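Local coordinates for hypothetical conserved protein (PDB 2R5X) that is of unknown function but belongs to the YugN-like family and packs helices against an antiparallel sheet, at residues Val15-Ser18 with Arg19-Ile23. The protein carries 1 engineered substitution. Residues are numbered along the deposited sequence; the frame is centred on the assembly and turned at random.
Sequences VELS and RLDDI
Leu20 N bonds to Glu16 O (3.0 Å) where strand 14-16 turns directly into helix 17-26, with Glu16 at the N-cap position; this is the first i to i+4 bond of the helix. The second, Asp21 N to Leu17 O, is shorter at 2.8 Å and nearly straight (N-H...O 173°). The third, Asp22 N to Ser18 O, is the longest of the three at 3.2 Å.

The tight side is formed by Val15, Leu17 and Leu20, all buried. Val15 CG1 meets Leu20 CB at 4.1 Å, the two side chains crossing at about a right angle, and Leu17 and Leu20 continue onto Ile73 of strand 71-84 and Tyr42 of strand 39-48, while Val15 reaches Leu116 of helix 99-117. Asp21, one turn on from Leu17, is the polar edge of this packing: its OD2 is 3.8 Å from both Leu17 CG and Leu17 CD1. OD2 forms a salt bridge with Arg31 NH1 and OD1 is hydrogen-bonded to Tyr42 OH; together they hold the carboxylate.

The looser side carries the opposite charges of Glu16 and Arg19, both partly exposed like Ser18, and the exposed Asp22. With CG anti to the backbone N (chi1 -168°) and the chain extended, Glu16 brings OE1 to 4.2 Å from Arg19 NE, but well out of the guanidinium plane, so the attraction is probably electrostatic alone. The other carboxylate oxygen, Glu16 OE2, has a long, weak ion pair with Arg69 and accepts a weak 3.4 Å hydrogen bond from Ser18 OG.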
loop_
_atom_site.group_PDB
_atom_site.type_symbol
_atom_site.label_atom_id
_atom_site.label_comp_id
_atom_site.label_asym_id
_atom_site.label_seq_id
_atom_site.Cartn_x
_atom_site.Cartn_y
_atom_site.Cartn_z
ATOM N N VAL A 15 -8.272 9.228 -4.579
ATOM C CA VAL A 15 -9.123 8.992 -3.412
ATOM C C VAL A 15 -8.793 9.977 -2.279
ATOM O O VAL A 15 -7.640 10.383 -2.119
ATOM C CB VAL A 15 -9.044 7.484 -2.943
ATOM C CG1 VAL A 15 -7.613 7.082 -2.557
ATOM C CG2 VAL A 15 -10.030 7.176 -1.812
ATOM N N GLU A 16 -9.813 10.378 -1.521
ATOM C CA GLU A 16 -9.619 11.194 -0.325
ATOM C C GLU A 16 -8.876 10.398 0.750
ATOM O O GLU A 16 -9.162 9.216 0.951
ATOM C CB GLU A 16 -10.961 11.703 0.211
ATOM C CG GLU A 16 -10.825 12.790 1.281
ATOM C CD GLU A 16 -12.148 13.420 1.673
ATOM O OE1 GLU A 16 -13.056 13.481 0.820
ATOM O OE2 GLU A 16 -12.271 13.863 2.838
ATOM N N LEU A 17 -7.929 11.059 1.422
ATOM C CA LEU A 17 -7.022 10.425 2.387
ATOM C C LEU A 17 -7.727 9.732 3.562
ATOM O O LEU A 17 -7.359 8.611 3.928
ATOM C CB LEU A 17 -5.980 11.433 2.897
ATOM C CG LEU A 17 -4.949 11.006 3.958
ATOM C CD1 LEU A 17 -4.134 9.803 3.512
ATOM C CD2 LEU A 17 -4.025 12.153 4.299
ATOM N N SER A 18 -8.731 10.392 4.138
ATOM C CA SER A 18 -9.501 9.826 5.251
ATOM C C SER A 18 -10.167 8.505 4.859
ATOM O O SER A 18 -10.212 7.559 5.651
ATOM C CB SER A 18 -10.555 10.822 5.730
ATOM O OG SER A 18 -11.426 11.175 4.671
ATOM N N ARG A 19 -10.659 8.449 3.628
ATOM C CA ARG A 19 -11.282 7.249 3.087
ATOM C C ARG A 19 -10.242 6.168 2.794
ATOM O O ARG A 19 -10.507 4.980 2.997
ATOM C CB ARG A 19 -12.091 7.590 1.836
ATOM C CG ARG A 19 -13.122 8.692 2.063
ATOM C CD ARG A 19 -14.145 8.756 0.946
ATOM N NE ARG A 19 -15.091 9.850 1.153
ATOM C CZ ARG A 19 -16.217 10.021 0.466
ATOM N NH1 ARG A 19 -16.564 9.167 -0.489
ATOM N NH2 ARG A 19 -17.003 11.053 0.738
ATOM N N LEU A 20 -9.060 6.587 2.341
ATOM C CA LEU A 20 -7.943 5.668 2.113
ATOM C C LEU A 20 -7.459 5.050 3.426
ATOM O O LEU A 20 -7.311 3.823 3.517
ATOM C CB LEU A 20 -6.787 6.367 1.377
ATOM C CG LEU A 20 -5.562 5.493 1.044
ATOM C CD1 LEU A 20 -5.945 4.310 0.155
ATOM C CD2 LEU A 20 -4.468 6.324 0.394
ATOM N N ASP A 21 -7.235 5.908 4.427
ATOM C CA ASP A 21 -6.830 5.518 5.781
ATOM C C ASP A 21 -7.730 4.449 6.411
ATOM O O ASP A 21 -7.232 3.474 6.980
ATOM C CB ASP A 21 -6.790 6.741 6.707
ATOM C CG ASP A 21 -5.444 7.449 6.702
ATOM O OD1 ASP A 21 -4.402 6.779 6.557
ATOM O OD2 ASP A 21 -5.427 8.687 6.867
ATOM N N ASP A 22 -9.045 4.650 6.308
ATOM C CA ASP A 22 -10.014 3.697 6.835
ATOM C C ASP A 22 -9.868 2.336 6.157
ATOM O O ASP A 22 -9.832 1.305 6.831
ATOM C CB ASP A 22 -11.440 4.238 6.686
ATOM C CG ASP A 22 -11.800 5.250 7.764
ATOM O OD1 ASP A 22 -11.436 5.030 8.941
ATOM O OD2 ASP A 22 -12.457 6.264 7.439
ATOM N N ILE A 23 -9.768 2.351 4.828
ATOM C CA ILE A 23 -9.619 1.134 4.028
ATOM C C ILE A 23 -8.341 0.366 4.392
ATOM O O ILE A 23 -8.395 -0.840 4.634
ATOM C CB ILE A 23 -9.693 1.444 2.504
ATOM C CG1 ILE A 23 -11.136 1.766 2.113
ATOM C CG2 ILE A 23 -9.176 0.265 1.659
ATOM C CD1 ILE A 23 -11.292 2.419 0.769
#